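Local coordinates for De novo designed switch protein caging a hemagglutinin binder (sCageHA267_1S) (Synthetic construct, PDB 7CBC) that serves as a designed switch that cages a hemagglutinin-binding domain against a helical bundle, probably for use as a modular biosensor, at residues Leu27-Arg32 and Ile68-Lys73. Sequence-based numbering, arbitrary orientation.
Sequences LEAMAR and IRRAEK
The meeting of A29 with R70 and A71 is a worked example of how a small residue lets two long helices of a designed bundle run close together. Helices 3-46 and 50-93 follow one another as an antiparallel hairpin, and here their backbones draw to 6.7 Å between the CA atoms of A29 and A71. Along the first segment, E28 lies beside the seam, and E28 OE2 takes a salt bridge within its own helix: R32 NH1, one turn later, donates to it at 2.7 Å. That bond is nearly straight (170°), lying in the guanidinium plane but meeting the oxygen from above the carboxylate plane. The other oxygen, E28 OE1, is 4.5 Å from R70 NH2 and well out of the guanidinium plane, so only charge attraction links the two. A29 then carries the contact, its methyl aimed at the partner helix, with CB 4.1 Å from A71 CB. Against the same methyl comes the edge of the R70 guanidinium, with NH2 3.1 Å from A29 CB; this is shorter than usual for such a pair, and the exact position of the guanidinium is therefore doubtful. R70 reaches it with CG anti to the backbone N (chi1 160°) and a chain bent at chi2 and chi3. M30, a selenomethionine on the far side, packs on helix 195-239. R32 starts towards the partner helix and, like A29, touches I67 just before the second segment, but its guanidinium turns off to E28 and also bridges to E35. Across the seam, A71 extends the apolar layer to L123 of helix 99-142. The chemistry therefore divides the work: the small alanine methyls allow a close, buried spacing, the intrahelical salt bridge ties down charge at the margin, and R70 probably adds only a weak electrostatic pull towards E28.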
loop_
_atom_site.group_PDB
_atom_site.type_symbol
_atom_site.label_atom_id
_atom_site.label_comp_id
_atom_site.label_asym_id
_atom_site.label_seq_id
_atom_site.Cartn_x
_atom_site.Cartn_y
_atom_site.Cartn_z
ATOM N N LEU A 27 4.375 -4.442 -0.290
ATOM C CA LEU A 27 5.343 -4.518 0.796
ATOM C C LEU A 27 6.351 -5.639 0.560
ATOM O O LEU A 27 7.559 -5.445 0.728
ATOM C CB LEU A 27 4.616 -4.726 2.120
ATOM C CG LEU A 27 5.552 -4.709 3.318
ATOM C CD1 LEU A 27 6.059 -3.292 3.511
ATOM C CD2 LEU A 27 4.836 -5.204 4.557
ATOM N N GLU A 28 5.866 -6.827 0.188
ATOM C CA GLU A 28 6.755 -7.944 -0.104
ATOM C C GLU A 28 7.765 -7.563 -1.183
ATOM O O GLU A 28 8.973 -7.739 -1.004
ATOM C CB GLU A 28 5.942 -9.163 -0.535
ATOM C CG GLU A 28 6.713 -10.486 -0.521
ATOM C CD GLU A 28 7.524 -10.744 -1.802
ATOM O OE1 GLU A 28 7.196 -10.159 -2.862
ATOM O OE2 GLU A 28 8.498 -11.537 -1.742
ATOM N N ALA A 29 7.279 -7.031 -2.308
ATOM C CA ALA A 29 8.156 -6.650 -3.403
ATOM C C ALA A 29 9.167 -5.605 -2.973
ATOM O O ALA A 29 10.304 -5.607 -3.456
ATOM C CB ALA A 29 7.331 -6.124 -4.573
HETATM N N MSE A 30 8.772 -4.700 -2.083
HETATM C CA MSE A 30 9.675 -3.685 -1.564
HETATM C C MSE A 30 10.705 -4.340 -0.648
HETATM O O MSE A 30 11.867 -3.932 -0.613
HETATM C CB MSE A 30 8.888 -2.587 -0.819
HETATM C CG MSE A 30 9.770 -1.463 -0.257
HETATM SE SE MSE A 30 8.841 -0.382 1.091
HETATM C CE MSE A 30 9.004 -1.596 2.612
ATOM N N ALA A 31 10.282 -5.382 0.076
ATOM C CA ALA A 31 11.243 -6.150 0.862
ATOM C C ALA A 31 12.252 -6.849 -0.040
ATOM O O ALA A 31 13.457 -6.849 0.249
ATOM C CB ALA A 31 10.524 -7.164 1.746
ATOM N N ARG A 32 11.788 -7.426 -1.153
ATOM C CA ARG A 32 12.713 -8.080 -2.074
ATOM C C ARG A 32 13.679 -7.079 -2.686
ATOM O O ARG A 32 14.888 -7.332 -2.732
ATOM C CB ARG A 32 11.962 -8.823 -3.177
ATOM C CG ARG A 32 10.896 -9.797 -2.694
ATOM C CD ARG A 32 11.466 -11.096 -2.159
ATOM N NE ARG A 32 12.121 -10.916 -0.870
ATOM C CZ ARG A 32 11.494 -10.888 0.301
ATOM N NH1 ARG A 32 10.168 -11.036 0.372
ATOM N NH2 ARG A 32 12.199 -10.709 1.409
ATOM N N ILE A 68 9.664 -5.689 -10.222
ATOM C CA ILE A 68 8.775 -4.564 -10.465
ATOM C C ILE A 68 7.691 -4.939 -11.470
ATOM O O ILE A 68 6.508 -4.622 -11.276
ATOM C CB ILE A 68 9.606 -3.349 -10.910
ATOM C CG1 ILE A 68 10.252 -2.704 -9.679
ATOM C CG2 ILE A 68 8.771 -2.343 -11.673
ATOM C CD1 ILE A 68 11.537 -1.988 -9.972
ATOM N N ARG A 69 8.065 -5.648 -12.539
ATOM C CA ARG A 69 7.071 -6.070 -13.523
ATOM C C ARG A 69 6.046 -7.024 -12.918
ATOM O O ARG A 69 4.868 -6.993 -13.295
ATOM C CB ARG A 69 7.765 -6.705 -14.728
ATOM C CG ARG A 69 6.815 -7.311 -15.745
ATOM C CD ARG A 69 7.500 -8.347 -16.652
ATOM N NE ARG A 69 7.664 -9.650 -16.001
ATOM C CZ ARG A 69 6.658 -10.464 -15.682
ATOM N NH1 ARG A 69 5.406 -10.121 -15.945
ATOM N NH2 ARG A 69 6.903 -11.625 -15.091
ATOM N N ARG A 70 6.454 -7.872 -11.979
ATOM C CA ARG A 70 5.475 -8.761 -11.369
ATOM C C ARG A 70 4.611 -8.018 -10.344
ATOM O O ARG A 70 3.435 -8.351 -10.170
ATOM C CB ARG A 70 6.196 -9.966 -10.763
ATOM C CG ARG A 70 5.416 -10.709 -9.716
ATOM C CD ARG A 70 6.331 -11.236 -8.639
ATOM N NE ARG A 70 7.077 -10.119 -8.086
ATOM C CZ ARG A 70 6.558 -9.157 -7.328
ATOM N NH1 ARG A 70 5.255 -9.154 -6.968
ATOM N NH2 ARG A 70 7.354 -8.183 -6.925
ATOM N N ALA A 71 5.147 -6.981 -9.690
ATOM C CA ALA A 71 4.308 -6.130 -8.842
ATOM C C ALA A 71 3.333 -5.293 -9.665
ATOM O O ALA A 71 2.216 -5.029 -9.209
ATOM C CB ALA A 71 5.175 -5.218 -7.964
ATOM N N GLU A 72 3.723 -4.865 -10.870
ATOM C CA GLU A 72 2.754 -4.239 -11.768
ATOM C C GLU A 72 1.629 -5.199 -12.131
ATOM O O GLU A 72 0.489 -4.769 -12.340
ATOM C CB GLU A 72 3.441 -3.743 -13.037
ATOM C CG GLU A 72 4.428 -2.639 -12.785
ATOM C CD GLU A 72 5.255 -2.285 -14.010
ATOM O OE1 GLU A 72 5.106 -2.941 -15.069
ATOM O OE2 GLU A 72 6.071 -1.347 -13.897
ATOM N N LYS A 73 1.940 -6.498 -12.214
ATOM C CA LYS A 73 0.931 -7.507 -12.514
ATOM C C LYS A 73 -0.058 -7.665 -11.366
ATOM O O LYS A 73 -1.256 -7.840 -11.601
ATOM C CB LYS A 73 1.614 -8.842 -12.824
ATOM C CG LYS A 73 0.675 -9.999 -13.175
ATOM C CD LYS A 73 0.005 -9.779 -14.529
ATOM C CE LYS A 73 -0.576 -11.074 -15.097
ATOM N NZ LYS A 73 -1.398 -11.838 -14.108
#